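Local atomic coordinates of 3-dehydroquinate dehydratase (PDB entry 2YR1), a protein that probably catalyses the cis-dehydration of 3-dehydroquinate to 3-dehydroshikimate, the third step of the chorismate pathway to the aromatic amino acids. Residues Trp141-Thr152 against Gly169-Lys180; Thr215-Gly223 against Val245-Ser256. All coordinates share one frame; numbering follows the deposited sequence.

Contact 1: Trp141-Thr152 against Gly169-Lys180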
loop_
_atom_site.group_PDB
_atom_site.type_symbol
_atom_site.label_atom_id
_atom_site.label_comp_id
_atom_site.label_asym_id
_atom_site.label_seq_id
_atom_site.Cartn_x
_atom_site.Cartn_y
_atom_site.Cartn_z
ATOM N N TRP A 141 -4.496 -27.171 11.985
ATOM C CA TRP A 141 -4.758 -26.508 10.716
ATOM C C TRP A 141 -3.602 -26.706 9.760
ATOM O O TRP A 141 -2.449 -26.782 10.170
ATOM C CB TRP A 141 -4.999 -25.027 10.936
ATOM C CG TRP A 141 -6.190 -24.773 11.800
ATOM C CD1 TRP A 141 -6.195 -24.512 13.137
ATOM C CD2 TRP A 141 -7.556 -24.731 11.375
ATOM N NE1 TRP A 141 -7.479 -24.296 13.570
ATOM C CE2 TRP A 141 -8.334 -24.424 12.507
ATOM C CE3 TRP A 141 -8.196 -24.921 10.143
ATOM C CZ2 TRP A 141 -9.728 -24.298 12.448
ATOM C CZ3 TRP A 141 -9.582 -24.797 10.082
ATOM C CH2 TRP A 141 -10.331 -24.486 11.232
ATOM N N LEU A 142 -3.919 -26.801 8.475
ATOM C CA LEU A 142 -2.894 -27.012 7.481
ATOM C C LEU A 142 -2.723 -25.831 6.548
ATOM O O LEU A 142 -3.661 -25.423 5.856
ATOM C CB LEU A 142 -3.190 -28.263 6.651
ATOM C CG LEU A 142 -2.130 -28.560 5.582
ATOM C CD1 LEU A 142 -0.826 -28.872 6.281
ATOM C CD2 LEU A 142 -2.561 -29.723 4.701
ATOM N N VAL A 143 -1.509 -25.289 6.553
ATOM C CA VAL A 143 -1.141 -24.191 5.683
ATOM C C VAL A 143 -0.315 -24.827 4.560
ATOM O O VAL A 143 0.683 -25.495 4.831
ATOM C CB VAL A 143 -0.248 -23.147 6.438
ATOM C CG1 VAL A 143 0.225 -22.060 5.476
ATOM C CG2 VAL A 143 -1.017 -22.534 7.588
ATOM N N VAL A 144 -0.727 -24.669 3.310
ATOM C CA VAL A 144 0.062 -25.205 2.222
ATOM C C VAL A 144 0.683 -24.030 1.510
ATOM O O VAL A 144 -0.020 -23.146 0.997
ATOM C CB VAL A 144 -0.754 -26.027 1.251
ATOM C CG1 VAL A 144 0.163 -26.536 0.112
ATOM C CG2 VAL A 144 -1.375 -27.216 2.008
ATOM N N SER A 145 2.010 -24.035 1.453
ATOM C CA SER A 145 2.727 -22.923 0.877
ATOM C C SER A 145 3.672 -23.188 -0.273
ATOM O O SER A 145 3.986 -24.332 -0.618
ATOM C CB SER A 145 3.488 -22.208 1.994
ATOM O OG SER A 145 4.402 -23.080 2.639
ATOM N N ARG A 146 4.129 -22.080 -0.841
ATOM C CA ARG A 146 5.049 -22.048 -1.958
ATOM C C ARG A 146 5.821 -20.751 -1.788
ATOM O O ARG A 146 5.210 -19.704 -1.567
ATOM C CB ARG A 146 4.290 -21.977 -3.276
ATOM C CG ARG A 146 5.146 -22.261 -4.493
ATOM C CD ARG A 146 5.458 -23.760 -4.585
ATOM N NE ARG A 146 5.549 -24.225 -5.970
ATOM C CZ ARG A 146 6.574 -23.974 -6.776
ATOM N NH1 ARG A 146 7.604 -23.268 -6.330
ATOM N NH2 ARG A 146 6.559 -24.414 -8.030
ATOM N N HIS A 147 7.146 -20.824 -1.893
ATOM C CA HIS A 147 7.993 -19.647 -1.773
ATOM C C HIS A 147 8.919 -19.518 -2.998
ATOM O O HIS A 147 9.619 -20.467 -3.371
ATOM C CB HIS A 147 8.817 -19.730 -0.482
ATOM C CG HIS A 147 8.000 -20.058 0.737
ATOM N ND1 HIS A 147 7.605 -19.109 1.656
ATOM C CD2 HIS A 147 7.474 -21.231 1.167
ATOM C CE1 HIS A 147 6.873 -19.679 2.595
ATOM N NE2 HIS A 147 6.776 -20.966 2.322
ATOM N N TYR A 148 8.907 -18.345 -3.625
ATOM C CA TYR A 148 9.754 -18.069 -4.787
ATOM C C TYR A 148 10.811 -17.040 -4.388
ATOM O O TYR A 148 10.533 -15.853 -4.372
ATOM C CB TYR A 148 8.909 -17.505 -5.926
ATOM C CG TYR A 148 7.937 -18.513 -6.479
ATOM C CD1 TYR A 148 8.385 -19.578 -7.258
ATOM C CD2 TYR A 148 6.576 -18.434 -6.185
ATOM C CE1 TYR A 148 7.501 -20.544 -7.730
ATOM C CE2 TYR A 148 5.680 -19.398 -6.654
ATOM C CZ TYR A 148 6.154 -20.446 -7.425
ATOM O OH TYR A 148 5.285 -21.391 -7.890
ATOM N N PHE A 149 12.020 -17.494 -4.072
ATOM C CA PHE A 149 13.081 -16.577 -3.640
ATOM C C PHE A 149 13.904 -15.942 -4.750
ATOM O O PHE A 149 14.595 -14.949 -4.513
ATOM C CB PHE A 149 14.022 -17.282 -2.662
ATOM C CG PHE A 149 13.601 -17.168 -1.218
ATOM C CD1 PHE A 149 14.208 -16.242 -0.375
ATOM C CD2 PHE A 149 12.574 -17.964 -0.715
ATOM C CE1 PHE A 149 13.800 -16.104 0.951
ATOM C CE2 PHE A 149 12.154 -17.836 0.615
ATOM C CZ PHE A 149 12.765 -16.906 1.448
ATOM N N ASP A 150 13.822 -16.485 -5.962
ATOM C CA ASP A 150 14.619 -15.956 -7.054
ATOM C C ASP A 150 13.909 -14.990 -7.996
ATOM O O ASP A 150 14.518 -14.460 -8.928
ATOM C CB ASP A 150 15.224 -17.118 -7.863
ATOM C CG ASP A 150 16.100 -18.021 -7.013
ATOM O OD1 ASP A 150 16.811 -17.493 -6.139
ATOM O OD2 ASP A 150 16.089 -19.254 -7.208
ATOM N N GLY A 151 12.623 -14.756 -7.761
ATOM C CA GLY A 151 11.897 -13.854 -8.624
ATOM C C GLY A 151 10.416 -13.937 -8.364
ATOM O O GLY A 151 9.990 -14.544 -7.390
ATOM N N THR A 152 9.639 -13.335 -9.256
ATOM C CA THR A 152 8.190 -13.312 -9.142
ATOM C C THR A 152 7.572 -13.921 -10.404
ATOM O O THR A 152 7.609 -13.327 -11.485
ATOM C CB THR A 152 7.710 -11.863 -8.963
ATOM O OG1 THR A 152 8.282 -11.335 -7.763
ATOM C CG2 THR A 152 6.177 -11.791 -8.895
ATOM N N GLY A 169 -6.392 -29.871 -0.076
ATOM C CA GLY A 169 -6.957 -29.865 1.257
ATOM C C GLY A 169 -6.445 -28.815 2.218
ATOM O O GLY A 169 -6.708 -28.896 3.415
ATOM N N ALA A 170 -5.718 -27.825 1.716
ATOM C CA ALA A 170 -5.209 -26.782 2.594
ATOM C C ALA A 170 -6.318 -26.033 3.330
ATOM O O ALA A 170 -7.431 -25.856 2.811
ATOM C CB ALA A 170 -4.370 -25.786 1.787
ATOM N N ASP A 171 -6.018 -25.598 4.547
ATOM C CA ASP A 171 -6.958 -24.803 5.310
ATOM C C ASP A 171 -6.625 -23.344 5.013
ATOM O O ASP A 171 -7.477 -22.455 5.106
ATOM C CB ASP A 171 -6.825 -25.069 6.809
ATOM C CG ASP A 171 -7.380 -26.440 7.214
ATOM O OD1 ASP A 171 -8.546 -26.730 6.880
ATOM O OD2 ASP A 171 -6.652 -27.217 7.853
ATOM N N ILE A 172 -5.363 -23.121 4.655
ATOM C CA ILE A 172 -4.855 -21.797 4.321
ATOM C C ILE A 172 -3.830 -21.990 3.216
ATOM O O ILE A 172 -3.002 -22.889 3.294
ATOM C CB ILE A 172 -4.143 -21.136 5.530
ATOM C CG1 ILE A 172 -5.138 -20.952 6.674
ATOM C CG2 ILE A 172 -3.502 -19.822 5.105
ATOM C CD1 ILE A 172 -4.576 -20.222 7.880
ATOM N N ALA A 173 -3.902 -21.151 2.185
ATOM C CA ALA A 173 -2.977 -21.223 1.058
ATOM C C ALA A 173 -1.957 -20.103 1.193
ATOM O O ALA A 173 -2.330 -18.952 1.442
ATOM C CB ALA A 173 -3.738 -21.065 -0.245
ATOM N N LYS A 174 -0.673 -20.420 1.042
ATOM C CA LYS A 174 0.338 -19.375 1.169
ATOM C C LYS A 174 1.325 -19.304 0.003
ATOM O O LYS A 174 1.835 -20.330 -0.451
ATOM C CB LYS A 174 1.102 -19.550 2.490
ATOM C CG LYS A 174 2.292 -18.595 2.666
ATOM C CD LYS A 174 3.070 -18.863 3.957
ATOM C CE LYS A 174 4.343 -18.035 3.977
ATOM N NZ LYS A 174 5.384 -18.559 4.895
ATOM N N VAL A 175 1.559 -18.097 -0.515
ATOM C CA VAL A 175 2.546 -17.909 -1.584
ATOM C C VAL A 175 3.403 -16.665 -1.314
ATOM O O VAL A 175 2.875 -15.590 -1.012
ATOM C CB VAL A 175 1.919 -17.731 -3.006
ATOM C CG1 VAL A 175 1.171 -19.000 -3.446
ATOM C CG2 VAL A 175 0.986 -16.553 -3.015
ATOM N N ALA A 176 4.722 -16.808 -1.406
ATOM C CA ALA A 176 5.596 -15.647 -1.220
ATOM C C ALA A 176 6.498 -15.502 -2.457
ATOM O O ALA A 176 6.919 -16.497 -3.047
ATOM C CB ALA A 176 6.434 -15.797 0.071
ATOM N N VAL A 177 6.778 -14.271 -2.869
ATOM C CA VAL A 177 7.626 -14.044 -4.020
ATOM C C VAL A 177 8.684 -12.984 -3.741
ATOM O O VAL A 177 8.573 -12.221 -2.775
ATOM C CB VAL A 177 6.814 -13.603 -5.275
ATOM C CG1 VAL A 177 5.839 -14.705 -5.694
ATOM C CG2 VAL A 177 6.053 -12.289 -4.987
ATOM N N MET A 178 9.717 -12.961 -4.581
ATOM C CA MET A 178 10.798 -11.971 -4.456
ATOM C C MET A 178 10.648 -11.057 -5.648
ATOM O O MET A 178 10.932 -11.450 -6.794
ATOM C CB MET A 178 12.173 -12.620 -4.501
ATOM C CG MET A 178 13.294 -11.615 -4.266
ATOM S SD MET A 178 13.262 -11.080 -2.576
ATOM C CE MET A 178 14.699 -11.987 -1.917
ATOM N N PRO A 179 10.169 -9.825 -5.413
ATOM C CA PRO A 179 9.982 -8.880 -6.520
ATOM C C PRO A 179 11.317 -8.299 -6.976
ATOM O O PRO A 179 12.218 -8.125 -6.180
ATOM C CB PRO A 179 9.070 -7.822 -5.904
ATOM C CG PRO A 179 9.566 -7.744 -4.518
ATOM C CD PRO A 179 9.771 -9.214 -4.132
ATOM N N LYS A 180 11.422 -7.977 -8.251
ATOM C CA LYS A 180 12.654 -7.405 -8.774
ATOM C C LYS A 180 12.307 -6.033 -9.320
ATOM O O LYS A 180 13.165 -5.304 -9.824
ATOM C CB LYS A 180 13.223 -8.302 -9.876
ATOM C CG LYS A 180 13.612 -9.695 -9.405
ATOM C CD LYS A 180 14.604 -9.640 -8.260
ATOM C CE LYS A 180 15.008 -11.026 -7.783
ATOM N NZ LYS A 180 15.778 -11.756 -8.820
#
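Val-144 CG2 presses on Ala-170 CB, just ahead of strand 172-177, at 3.3 Å, closer than ordinary van der Waals contact; only a small side chain suits that place. Beside them Leu-142 O accepts both Asp-171 N, at 2.7 Å, and Ile-172 N. Asp-171 suits its position because its carboxylate returns to the first strand: OD2 receives Leu-142 N at 2.8 Å on its anti lone pair and also forms a salt bridge with Arg-132. The carboxylate stands nearly upright (80°) to the Trp-141 ring, whose edge it meets. Regular bonds such as Val-144 N to Ile-172 O then carry the pairing onward. The other end is looser and reaches solvent: past the paired strands both segments run on as loop, and Lys-180 NZ meets Asp-150 O at 3.0 Å from above the carbonyl plane, off its lone pairs. Between these ends, Val-143, Ser-145 and His-147 share one sheet face with Lys-174. All four lysine torsions are near anti (chi1 174°), stretching the chain past Ser-145 CB until NZ lies 3.0 Å from His-147 CE1, at the imidazole edge. His-147 NE2 donates to Ser-145 OG (3.2 Å); this bond, though OG sits 26° out of the ring plane, limits how the imidazole can turn, and the hydroxyl also bonds Asp-119. Were His-147 replaced by an alanine, Ser-145 OG would probably lose this donor and a gap would be likely to open beside the lysine end. The arrangement sets the predicted Schiff-base lysine against the predicted proton donor/acceptor, consistent with imine chemistry on one face of neighbouring TIM-barrel strands.

Contact 2: Thr215-Gly223 against Val245-Ser256; sequences TRLAGWLFG and VRTVLSILQTYS
Leu-252 O is gripped twice by Ser-256, through OG at 2.7 Å and more weakly through the backbone N. Serine suits this place: its hydroxyl folds back onto the carbonyl four residues earlier, leaving Leu-221 CD2 to rest 3.9 Å from Ser-256 OG. Leu-252 also carries much of the apolar contact. With CG anti to the backbone N (chi1 -162°), it reaches out tip to tip with Leu-221, Leu-252 CD2 lying 3.9 Å from Leu-221 CD1, and the same Leu-252 methyl touches Ala-218 CB. Trp-220 fills the space alongside. Its CG sits between the backbone N and the carbonyl carbon (chi1 61°), and this turns the indole back so that NE1 makes a weak bond, 3.0 Å, to Leu-217 O. The CD2 methyls of Leu-249 and Leu-252 close in on that same oxygen, a buried acceptor in apolar surroundings. Leu-221 CG covers one indole face, 3.9 Å above the centre of the ring, while Gln-253 CG packs 3.5 Å from Trp-220 CH2, the amide plane steeply turned from the ring. Here the aliphatic part of glutamine does the touching, and Pro-20 contacts both residues. At the start of the contact Leu-217 lies at about a right angle across Val-248, Leu-217 CB 4.0 Å from Val-248 CG1, and its CD2 settles against Val-245. Ala-218 also packs on Ile-214 of the second subunit, and Tyr-255 OH bonds to Asp-244 of that subunit. The segments meet mainly through hydrocarbon, with methyls resting even against polar atoms, while Leu-217 O and Ser-256 OG find hydrogen-bond partners within their own segments; the contact therefore rests on shape and burial of hydrocarbon.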
loop_
_atom_site.group_PDB
_atom_site.type_symbol
_atom_site.label_atom_id
_atom_site.label_comp_id
_atom_site.label_asym_id
_atom_site.label_seq_id
_atom_site.Cartn_x
_atom_site.Cartn_y
_atom_site.Cartn_z
ATOM N N THR A 215 3.383 -4.773 0.654
ATOM C CA THR A 215 2.524 -5.944 0.694
ATOM C C THR A 215 2.282 -6.493 2.096
ATOM O O THR A 215 1.242 -7.114 2.356
ATOM C CB THR A 215 3.068 -7.037 -0.230
ATOM O OG1 THR A 215 1.983 -7.846 -0.667
ATOM C CG2 THR A 215 4.076 -7.910 0.476
ATOM N N ARG A 216 3.220 -6.253 3.004
ATOM C CA ARG A 216 3.083 -6.712 4.379
ATOM C C ARG A 216 2.169 -5.774 5.169
ATOM O O ARG A 216 1.599 -6.152 6.192
ATOM C CB ARG A 216 4.474 -6.778 5.057
ATOM C CG ARG A 216 5.468 -7.672 4.338
ATOM C CD ARG A 216 6.784 -7.793 5.119
ATOM N NE ARG A 216 7.742 -8.712 4.513
ATOM C CZ ARG A 216 7.651 -10.040 4.554
ATOM N NH1 ARG A 216 6.637 -10.626 5.171
ATOM N NH2 ARG A 216 8.590 -10.794 3.994
ATOM N N LEU A 217 2.013 -4.549 4.685
ATOM C CA LEU A 217 1.191 -3.573 5.385
ATOM C C LEU A 217 -0.190 -3.392 4.761
ATOM O O LEU A 217 -1.113 -2.946 5.437
ATOM C CB LEU A 217 1.904 -2.211 5.404
ATOM C CG LEU A 217 3.314 -2.098 6.008
ATOM C CD1 LEU A 217 3.902 -0.744 5.682
ATOM C CD2 LEU A 217 3.264 -2.308 7.521
ATOM N N ALA A 218 -0.326 -3.731 3.478
ATOM C CA ALA A 218 -1.593 -3.536 2.778
ATOM C C ALA A 218 -2.137 -4.750 2.039
ATOM O O ALA A 218 -3.168 -4.663 1.391
ATOM C CB ALA A 218 -1.447 -2.374 1.793
ATOM N N GLY A 219 -1.451 -5.877 2.125
ATOM C CA GLY A 219 -1.936 -7.053 1.432
ATOM C C GLY A 219 -3.320 -7.480 1.888
ATOM O O GLY A 219 -4.086 -8.035 1.100
ATOM N N TRP A 220 -3.650 -7.212 3.149
ATOM C CA TRP A 220 -4.961 -7.581 3.675
ATOM C C TRP A 220 -6.105 -6.930 2.919
ATOM O O TRP A 220 -7.232 -7.411 2.976
ATOM C CB TRP A 220 -5.063 -7.238 5.172
ATOM C CG TRP A 220 -4.903 -5.785 5.485
ATOM C CD1 TRP A 220 -3.729 -5.086 5.572
ATOM C CD2 TRP A 220 -5.954 -4.837 5.695
ATOM N NE1 TRP A 220 -3.989 -3.761 5.821
ATOM C CE2 TRP A 220 -5.346 -3.580 5.902
ATOM C CE3 TRP A 220 -7.352 -4.930 5.729
ATOM C CZ2 TRP A 220 -6.088 -2.416 6.142
ATOM C CZ3 TRP A 220 -8.093 -3.773 5.972
ATOM C CH2 TRP A 220 -7.452 -2.528 6.174
ATOM N N LEU A 221 -5.823 -5.839 2.203
ATOM C CA LEU A 221 -6.855 -5.135 1.424
ATOM C C LEU A 221 -7.200 -5.924 0.147
ATOM O O LEU A 221 -8.211 -5.668 -0.518
ATOM C CB LEU A 221 -6.347 -3.730 1.030
ATOM C CG LEU A 221 -6.240 -2.699 2.171
ATOM C CD1 LEU A 221 -5.370 -1.517 1.730
ATOM C CD2 LEU A 221 -7.619 -2.209 2.572
ATOM N N PHE A 222 -6.339 -6.873 -0.192
ATOM C CA PHE A 222 -6.500 -7.674 -1.402
ATOM C C PHE A 222 -6.689 -9.142 -1.100
ATOM O O PHE A 222 -6.695 -9.968 -2.007
ATOM C CB PHE A 222 -5.287 -7.464 -2.323
ATOM C CG PHE A 222 -5.075 -6.028 -2.687
ATOM C CD1 PHE A 222 -5.892 -5.418 -3.642
ATOM C CD2 PHE A 222 -4.144 -5.254 -2.003
ATOM C CE1 PHE A 222 -5.788 -4.048 -3.899
ATOM C CE2 PHE A 222 -4.028 -3.890 -2.244
ATOM C CZ PHE A 222 -4.855 -3.275 -3.194
ATOM N N GLY A 223 -6.860 -9.466 0.176
ATOM C CA GLY A 223 -7.111 -10.845 0.552
ATOM C C GLY A 223 -6.063 -11.580 1.361
ATOM O O GLY A 223 -6.246 -12.772 1.648
ATOM N N VAL A 245 4.303 -2.132 12.075
ATOM C CA VAL A 245 3.218 -2.745 11.314
ATOM C C VAL A 245 1.877 -2.319 11.917
ATOM O O VAL A 245 0.960 -1.914 11.193
ATOM C CB VAL A 245 3.334 -4.280 11.321
ATOM C CG1 VAL A 245 2.122 -4.898 10.674
ATOM C CG2 VAL A 245 4.577 -4.697 10.536
ATOM N N ARG A 246 1.775 -2.397 13.249
ATOM C CA ARG A 246 0.560 -2.005 13.981
ATOM C C ARG A 246 0.202 -0.537 13.715
ATOM O O ARG A 246 -0.958 -0.196 13.502
ATOM C CB ARG A 246 0.752 -2.183 15.501
ATOM C CG ARG A 246 0.950 -3.616 15.977
ATOM C CD ARG A 246 1.265 -3.625 17.476
ATOM N NE ARG A 246 1.431 -4.963 18.041
ATOM C CZ ARG A 246 0.499 -5.908 17.982
ATOM N NH1 ARG A 246 -0.658 -5.656 17.371
ATOM N NH2 ARG A 246 0.712 -7.092 18.546
ATOM N N THR A 247 1.208 0.324 13.744
ATOM C CA THR A 247 1.002 1.755 13.499
ATOM C C THR A 247 0.284 1.967 12.164
ATOM O O THR A 247 -0.756 2.631 12.093
ATOM C CB THR A 247 2.361 2.503 13.447
ATOM O OG1 THR A 247 2.989 2.431 14.730
ATOM C CG2 THR A 247 2.172 3.963 13.052
ATOM N N VAL A 248 0.849 1.399 11.104
ATOM C CA VAL A 248 0.279 1.549 9.760
ATOM C C VAL A 248 -1.087 0.891 9.615
ATOM O O VAL A 248 -2.017 1.463 9.017
ATOM C CB VAL A 248 1.265 0.979 8.696
ATOM C CG1 VAL A 248 0.661 1.031 7.327
ATOM C CG2 VAL A 248 2.574 1.788 8.737
ATOM N N LEU A 249 -1.224 -0.313 10.158
ATOM C CA LEU A 249 -2.497 -1.010 10.046
ATOM C C LEU A 249 -3.622 -0.206 10.644
ATOM O O LEU A 249 -4.704 -0.149 10.074
ATOM C CB LEU A 249 -2.451 -2.370 10.738
ATOM C CG LEU A 249 -1.574 -3.438 10.087
ATOM C CD1 LEU A 249 -1.690 -4.741 10.894
ATOM C CD2 LEU A 249 -2.023 -3.652 8.642
ATOM N N SER A 250 -3.375 0.399 11.802
ATOM C CA SER A 250 -4.403 1.176 12.477
ATOM C C SER A 250 -4.828 2.375 11.629
ATOM O O SER A 250 -6.017 2.642 11.470
ATOM C CB SER A 250 -3.904 1.627 13.846
ATOM O OG SER A 250 -3.652 0.493 14.667
ATOM N N ILE A 251 -3.855 3.069 11.061
ATOM C CA ILE A 251 -4.151 4.221 10.219
ATOM C C ILE A 251 -4.864 3.742 8.957
ATOM O O ILE A 251 -5.932 4.227 8.609
ATOM C CB ILE A 251 -2.856 4.946 9.851
ATOM C CG1 ILE A 251 -2.263 5.552 11.125
ATOM C CG2 ILE A 251 -3.127 5.999 8.771
ATOM C CD1 ILE A 251 -0.866 6.063 10.973
ATOM N N LEU A 252 -4.282 2.756 8.294
ATOM C CA LEU A 252 -4.873 2.228 7.081
ATOM C C LEU A 252 -6.295 1.745 7.350
ATOM O O LEU A 252 -7.180 1.963 6.537
ATOM C CB LEU A 252 -4.012 1.080 6.542
ATOM C CG LEU A 252 -4.186 0.660 5.084
ATOM C CD1 LEU A 252 -4.079 1.885 4.156
ATOM C CD2 LEU A 252 -3.112 -0.386 4.752
ATOM N N GLN A 253 -6.512 1.113 8.505
ATOM C CA GLN A 253 -7.824 0.590 8.837
ATOM C C GLN A 253 -8.893 1.631 9.103
ATOM O O GLN A 253 -10.030 1.485 8.637
ATOM C CB GLN A 253 -7.730 -0.367 10.025
ATOM C CG GLN A 253 -7.195 -1.723 9.619
ATOM C CD GLN A 253 -7.337 -2.763 10.693
ATOM O OE1 GLN A 253 -6.575 -2.788 11.662
ATOM N NE2 GLN A 253 -8.326 -3.637 10.534
ATOM N N THR A 254 -8.553 2.683 9.837
ATOM C CA THR A 254 -9.548 3.703 10.113
ATOM C C THR A 254 -9.931 4.404 8.815
ATOM O O THR A 254 -11.104 4.610 8.536
ATOM C CB THR A 254 -9.030 4.745 11.118
ATOM O OG1 THR A 254 -8.119 5.629 10.463
ATOM C CG2 THR A 254 -8.316 4.069 12.259
ATOM N N TYR A 255 -8.936 4.723 8.000
ATOM C CA TYR A 255 -9.170 5.428 6.746
ATOM C C TYR A 255 -9.651 4.650 5.514
ATOM O O TYR A 255 -10.134 5.250 4.568
ATOM C CB TYR A 255 -7.908 6.225 6.408
ATOM C CG TYR A 255 -7.673 7.329 7.410
ATOM C CD1 TYR A 255 -8.544 8.417 7.485
ATOM C CD2 TYR A 255 -6.639 7.252 8.335
ATOM C CE1 TYR A 255 -8.394 9.388 8.460
ATOM C CE2 TYR A 255 -6.478 8.221 9.317
ATOM C CZ TYR A 255 -7.359 9.285 9.371
ATOM O OH TYR A 255 -7.199 10.257 10.333
ATOM N N SER A 256 -9.514 3.328 5.512
ATOM C CA SER A 256 -9.946 2.529 4.360
ATOM C C SER A 256 -11.439 2.251 4.424
ATOM O O SER A 256 -12.047 1.819 3.441
ATOM C CB SER A 256 -9.195 1.192 4.306
ATOM O OG SER A 256 -7.836 1.381 3.961
#

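Along the chain the two contacts come in series, 141-152/169-180 closing before 215-223/245-256 opens. Their centres are about 20 Å apart and their nearest atoms about 7 Å, so they do not touch. Contact 1 joins neighbouring parallel strands of the TIM barrel, linked by helix 155-167 in a beta-alpha-beta unit. Contact 2 joins helix 213-218 and the 3-10 turn that follows it (219-221) to helix 242-256 in the outer layer. Strand 203-207 bridges them: it pairs with strand 172-177 and leads into helix 213-218. Contact 1 holds predicted catalytic residues, whereas contact 2 packs the helix carrying Arg-216, a predicted substrate-binding residue, onto the final helix beside the second subunit.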